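Local coordinates for homoserine kinase (Cytophaga hutchinsonii, PDB 4P52), which probably catalyses the ATP-dependent phosphorylation of L-homoserine to O-phospho-L-homoserine, as a kinase of the GHMP family, at residues A[192-206]-A[284-298]. Sequence-based numbering, arbitrary orientation.
Sequences NLYATIIHPHVEVQT and SGPSIFALSTSQEAA
Strands 194-200 and 288-292 are the two central strands of the antiparallel four-stranded sheet in the C-terminal half of this GHMP kinase, and they pair from Y194 opposite S292 to I198 opposite I288. Two backbone bonds join each of the pairs Y194/S292, T196/A290 and I198/I288; Y194 N to S292 O, at 2.8 Å, is nearly straight (179°). I197 and F289 form a non-hydrogen-bonded pair, and I197 CD1 meets F289 CB at 3.4 Å on the face that also carries A195 and L291. The other face is covered by helix 295-310, an arrangement consistent with the alpha/beta sandwich of the family; A290 and S292, both small, touch I301 of the helix. T196 suits this side because OG1, anti to the carbonyl carbon (chi1 -54°), donates to A298 O at 2.9 Å, from the side of the C=O (108°) and tilted from its plane, and accepts from a water that also donates to A290 O and bonds S292 OG. S294 is the helix N-cap, its OG accepting the N-H of A297. S294 C and Q295 N lie over one face of the Y194 ring, toward its rim, Q295 N 3.5 Å from Y194 CE1, while Y194 CB touches A298 CB; an alanine in place of Y194 would probably take the ring off this peptide and open a gap beside the first helical turn. At the end of strand 194-200, P286, after a cis peptide, sets CB 3.7 Å from P200 CG and, in the loop beyond, 4.0 Å from V204 CG2.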
loop_
_atom_site.group_PDB
_atom_site.type_symbol
_atom_site.label_atom_id
_atom_site.label_comp_id
_atom_site.label_asym_id
_atom_site.label_seq_id
_atom_site.Cartn_x
_atom_site.Cartn_y
_atom_site.Cartn_z
ATOM N N ASN A 192 -8.182 11.559 16.414
ATOM C CA ASN A 192 -9.578 11.334 16.739
ATOM C C ASN A 192 -10.049 9.988 16.192
ATOM O O ASN A 192 -11.243 9.725 16.089
ATOM C CB ASN A 192 -10.418 12.453 16.137
ATOM C CG ASN A 192 -10.383 12.442 14.613
ATOM O OD1 ASN A 192 -9.325 12.254 13.992
ATOM N ND2 ASN A 192 -11.543 12.619 14.000
ATOM N N LEU A 193 -9.108 9.129 15.834
ATOM C CA LEU A 193 -9.453 7.827 15.299
ATOM C C LEU A 193 -9.589 6.812 16.445
ATOM O O LEU A 193 -8.655 6.619 17.238
ATOM C CB LEU A 193 -8.406 7.383 14.270
ATOM C CG LEU A 193 -8.713 6.018 13.698
ATOM C CD1 LEU A 193 -9.761 6.158 12.606
ATOM C CD2 LEU A 193 -7.448 5.367 13.183
ATOM N N TYR A 194 -10.752 6.176 16.530
ATOM C CA TYR A 194 -11.033 5.249 17.623
ATOM C C TYR A 194 -11.221 3.856 17.089
ATOM O O TYR A 194 -11.698 3.656 15.955
ATOM C CB TYR A 194 -12.301 5.652 18.343
ATOM C CG TYR A 194 -12.116 6.803 19.275
ATOM C CD1 TYR A 194 -12.053 8.105 18.786
ATOM C CD2 TYR A 194 -12.012 6.588 20.664
ATOM C CE1 TYR A 194 -11.892 9.164 19.640
ATOM C CE2 TYR A 194 -11.840 7.648 21.534
ATOM C CZ TYR A 194 -11.778 8.926 21.001
ATOM O OH TYR A 194 -11.599 9.986 21.827
ATOM N N ALA A 195 -10.817 2.899 17.912
ATOM C CA ALA A 195 -10.981 1.488 17.634
ATOM C C ALA A 195 -11.914 0.883 18.696
ATOM O O ALA A 195 -11.706 1.076 19.919
ATOM C CB ALA A 195 -9.643 0.816 17.684
ATOM N N THR A 196 -12.963 0.201 18.233
ATOM C CA THR A 196 -13.796 -0.573 19.112
ATOM C C THR A 196 -13.436 -2.012 18.851
ATOM O O THR A 196 -13.517 -2.460 17.708
ATOM C CB THR A 196 -15.293 -0.349 18.847
ATOM O OG1 THR A 196 -15.585 1.052 18.911
ATOM C CG2 THR A 196 -16.116 -1.061 19.908
ATOM N N ILE A 197 -13.008 -2.715 19.905
ATOM C CA ILE A 197 -12.723 -4.151 19.866
ATOM C C ILE A 197 -13.836 -4.904 20.599
ATOM O O ILE A 197 -14.199 -4.546 21.731
ATOM C CB ILE A 197 -11.418 -4.540 20.620
ATOM C CG1 ILE A 197 -10.177 -3.788 20.142
ATOM C CG2 ILE A 197 -11.130 -6.020 20.458
ATOM C CD1 ILE A 197 -10.142 -3.560 18.667
ATOM N N ILE A 198 -14.375 -5.936 19.958
ATOM C CA ILE A 198 -15.249 -6.873 20.636
ATOM C C ILE A 198 -14.636 -8.279 20.609
ATOM O O ILE A 198 -14.234 -8.797 19.538
ATOM C CB ILE A 198 -16.701 -6.852 20.105
ATOM C CG1 ILE A 198 -17.590 -7.730 20.989
ATOM C CG2 ILE A 198 -16.801 -7.214 18.624
ATOM C CD1 ILE A 198 -19.040 -7.279 20.979
ATOM N N HIS A 199 -14.550 -8.877 21.794
ATOM C CA HIS A 199 -14.061 -10.212 21.906
ATOM C C HIS A 199 -15.165 -11.170 22.377
ATOM O O HIS A 199 -15.541 -11.142 23.552
ATOM C CB HIS A 199 -12.882 -10.282 22.851
ATOM C CG HIS A 199 -12.508 -11.679 23.189
ATOM N ND1 HIS A 199 -12.721 -12.223 24.442
ATOM C CD2 HIS A 199 -12.049 -12.685 22.406
ATOM C CE1 HIS A 199 -12.367 -13.496 24.424
ATOM N NE2 HIS A 199 -11.945 -13.799 23.203
ATOM N N PRO A 200 -15.650 -12.053 21.467
ATOM C CA PRO A 200 -16.678 -13.029 21.820
ATOM C C PRO A 200 -16.132 -14.159 22.692
ATOM O O PRO A 200 -14.994 -14.583 22.525
ATOM C CB PRO A 200 -17.106 -13.568 20.460
ATOM C CG PRO A 200 -15.859 -13.494 19.620
ATOM C CD PRO A 200 -15.138 -12.263 20.093
ATOM N N HIS A 201 -16.936 -14.653 23.619
ATOM C CA HIS A 201 -16.487 -15.737 24.512
ATOM C C HIS A 201 -16.633 -17.112 23.874
ATOM O O HIS A 201 -17.451 -17.931 24.274
ATOM C CB HIS A 201 -17.200 -15.660 25.850
ATOM C CG HIS A 201 -16.869 -14.423 26.626
ATOM N ND1 HIS A 201 -17.640 -13.974 27.681
ATOM C CD2 HIS A 201 -15.848 -13.542 26.503
ATOM C CE1 HIS A 201 -17.104 -12.872 28.178
ATOM N NE2 HIS A 201 -16.015 -12.592 27.483
ATOM N N VAL A 202 -15.821 -17.349 22.865
ATOM C CA VAL A 202 -15.857 -18.586 22.114
ATOM C C VAL A 202 -14.449 -18.728 21.546
ATOM O O VAL A 202 -13.737 -17.736 21.401
ATOM C CB VAL A 202 -16.954 -18.530 21.009
ATOM C CG1 VAL A 202 -16.619 -17.535 19.903
ATOM C CG2 VAL A 202 -17.140 -19.886 20.402
ATOM N N GLU A 203 -13.991 -19.932 21.282
ATOM C CA GLU A 203 -12.656 -19.993 20.744
ATOM C C GLU A 203 -12.545 -20.636 19.391
ATOM O O GLU A 203 -12.881 -21.778 19.188
ATOM C CB GLU A 203 -11.619 -20.498 21.746
ATOM C CG GLU A 203 -11.864 -21.875 22.310
ATOM C CD GLU A 203 -10.778 -22.283 23.289
ATOM O OE1 GLU A 203 -10.335 -21.401 24.059
ATOM O OE2 GLU A 203 -10.373 -23.476 23.292
ATOM N N VAL A 204 -12.093 -19.822 18.459
ATOM C CA VAL A 204 -11.699 -20.242 17.137
ATOM C C VAL A 204 -10.191 -20.464 17.236
ATOM O O VAL A 204 -9.443 -19.557 17.688
ATOM C CB VAL A 204 -12.008 -19.107 16.131
ATOM C CG1 VAL A 204 -11.298 -19.312 14.796
ATOM C CG2 VAL A 204 -13.512 -18.937 15.963
ATOM N N GLN A 205 -9.754 -21.659 16.824
ATOM C CA GLN A 205 -8.330 -21.982 16.756
ATOM C C GLN A 205 -7.535 -21.091 15.766
ATOM O O GLN A 205 -8.050 -20.723 14.693
ATOM C CB GLN A 205 -8.154 -23.464 16.415
ATOM C CG GLN A 205 -8.706 -24.413 17.465
ATOM C CD GLN A 205 -8.254 -24.090 18.887
ATOM O OE1 GLN A 205 -9.069 -23.758 19.757
ATOM N NE2 GLN A 205 -6.950 -24.185 19.129
ATOM N N THR A 206 -6.297 -20.733 16.133
ATOM C CA THR A 206 -5.373 -20.031 15.210
ATOM C C THR A 206 -5.013 -20.974 14.059
ATOM O O THR A 206 -4.949 -20.552 12.890
ATOM C CB THR A 206 -4.095 -19.514 15.920
ATOM O OG1 THR A 206 -4.475 -18.615 16.967
ATOM C CG2 THR A 206 -3.175 -18.757 14.941
ATOM N N SER A 284 -6.189 -13.027 13.796
ATOM C CA SER A 284 -6.780 -14.227 13.246
ATOM C C SER A 284 -8.153 -14.546 13.901
ATOM O O SER A 284 -8.730 -15.625 13.690
ATOM C CB SER A 284 -5.792 -15.379 13.398
ATOM O OG SER A 284 -5.486 -15.518 14.768
ATOM N N GLY A 285 -8.681 -13.605 14.683
ATOM C CA GLY A 285 -10.006 -13.771 15.268
ATOM C C GLY A 285 -9.990 -14.637 16.508
ATOM O O GLY A 285 -8.929 -15.114 16.916
ATOM N N PRO A 286 -11.169 -14.852 17.116
ATOM C CA PRO A 286 -12.517 -14.380 16.712
ATOM C C PRO A 286 -12.849 -12.902 17.020
ATOM O O PRO A 286 -13.955 -12.443 16.660
ATOM C CB PRO A 286 -13.451 -15.271 17.509
ATOM C CG PRO A 286 -12.671 -15.592 18.741
ATOM C CD PRO A 286 -11.222 -15.696 18.322
ATOM N N SER A 287 -11.932 -12.160 17.651
ATOM C CA SER A 287 -12.167 -10.721 17.873
ATOM C C SER A 287 -12.332 -9.919 16.598
ATOM O O SER A 287 -11.721 -10.224 15.558
ATOM C CB SER A 287 -11.076 -10.095 18.733
ATOM O OG SER A 287 -11.160 -10.649 20.035
ATOM N N ILE A 288 -13.146 -8.876 16.709
ATOM C CA ILE A 288 -13.538 -8.033 15.607
ATOM C C ILE A 288 -13.302 -6.596 16.030
ATOM O O ILE A 288 -13.528 -6.238 17.188
ATOM C CB ILE A 288 -15.037 -8.226 15.306
ATOM C CG1 ILE A 288 -15.293 -9.702 14.961
ATOM C CG2 ILE A 288 -15.509 -7.320 14.172
ATOM C CD1 ILE A 288 -16.741 -10.044 14.727
ATOM N N PHE A 289 -12.842 -5.759 15.107
ATOM C CA PHE A 289 -12.616 -4.356 15.454
ATOM C C PHE A 289 -13.340 -3.470 14.466
ATOM O O PHE A 289 -13.570 -3.859 13.298
ATOM C CB PHE A 289 -11.121 -4.001 15.475
ATOM C CG PHE A 289 -10.533 -3.874 14.110
ATOM C CD1 PHE A 289 -10.232 -5.010 13.361
ATOM C CD2 PHE A 289 -10.316 -2.621 13.556
ATOM C CE1 PHE A 289 -9.725 -4.888 12.067
ATOM C CE2 PHE A 289 -9.811 -2.491 12.261
ATOM C CZ PHE A 289 -9.523 -3.623 11.512
ATOM N N ALA A 290 -13.666 -2.270 14.924
ATOM C CA ALA A 290 -14.249 -1.279 14.033
ATOM C C ALA A 290 -13.500 0.028 14.251
ATOM O O ALA A 290 -12.976 0.269 15.358
ATOM C CB ALA A 290 -15.743 -1.112 14.299
ATOM N N LEU A 291 -13.420 0.854 13.205
ATOM C CA LEU A 291 -12.806 2.148 13.359
ATOM C C LEU A 291 -13.887 3.188 13.242
ATOM O O LEU A 291 -14.851 3.004 12.488
ATOM C CB LEU A 291 -11.673 2.350 12.342
ATOM C CG LEU A 291 -10.464 1.381 12.420
ATOM C CD1 LEU A 291 -9.465 1.714 11.332
ATOM C CD2 LEU A 291 -9.751 1.431 13.756
ATOM N N SER A 292 -13.765 4.253 14.037
ATOM C CA SER A 292 -14.656 5.401 13.910
ATOM C C SER A 292 -13.888 6.677 14.264
ATOM O O SER A 292 -12.705 6.605 14.614
ATOM C CB SER A 292 -15.889 5.254 14.791
ATOM O OG SER A 292 -15.500 5.002 16.139
ATOM N N THR A 293 -14.569 7.825 14.201
ATOM C CA THR A 293 -13.891 9.102 14.396
ATOM C C THR A 293 -14.278 9.888 15.657
ATOM O O THR A 293 -13.950 11.058 15.772
ATOM C CB THR A 293 -14.011 10.001 13.151
ATOM O OG1 THR A 293 -15.389 10.280 12.899
ATOM C CG2 THR A 293 -13.469 9.291 11.953
ATOM N N SER A 294 -14.947 9.245 16.606
ATOM C CA SER A 294 -15.201 9.860 17.918
ATOM C C SER A 294 -15.539 8.800 18.961
ATOM O O SER A 294 -15.972 7.701 18.616
ATOM C CB SER A 294 -16.345 10.864 17.848
ATOM O OG SER A 294 -17.571 10.206 17.624
ATOM N N GLN A 295 -15.358 9.153 20.227
ATOM C CA GLN A 295 -15.636 8.261 21.333
ATOM C C GLN A 295 -17.129 8.098 21.507
ATOM O O GLN A 295 -17.648 6.990 21.510
ATOM C CB GLN A 295 -15.056 8.828 22.608
ATOM C CG GLN A 295 -15.605 8.160 23.849
ATOM C CD GLN A 295 -14.651 8.252 25.017
ATOM O OE1 GLN A 295 -13.855 7.330 25.266
ATOM N NE2 GLN A 295 -14.690 9.367 25.715
ATOM N N GLU A 296 -18.232 9.180 21.085
ATOM C CA GLU A 296 -19.607 8.750 20.986
ATOM C C GLU A 296 -19.784 7.603 19.989
ATOM O O GLU A 296 -20.426 6.604 20.321
ATOM C CB GLU A 296 -20.500 9.914 20.614
ATOM C CG GLU A 296 -21.804 9.879 21.381
ATOM C CD GLU A 296 -22.636 11.123 21.152
ATOM O OE1 GLU A 296 -22.737 11.958 22.087
ATOM O OE2 GLU A 296 -23.174 11.269 20.031
ATOM N N ALA A 297 -19.208 7.735 18.789
ATOM C CA ALA A 297 -19.407 6.742 17.725
ATOM C C ALA A 297 -18.844 5.377 18.116
ATOM O O ALA A 297 -19.501 4.359 17.920
ATOM C CB ALA A 297 -18.830 7.221 16.386
ATOM N N ALA A 298 -17.647 5.366 18.693
ATOM C CA ALA A 298 -17.002 4.124 19.066
ATOM C C ALA A 298 -17.864 3.379 20.078
ATOM O O ALA A 298 -18.015 2.168 19.988
ATOM C CB ALA A 298 -15.611 4.369 19.622
HETATM O O HOH W 1 -14.678 2.437 16.594
HETATM O O HOH W 2 -7.482 -17.322 17.021
#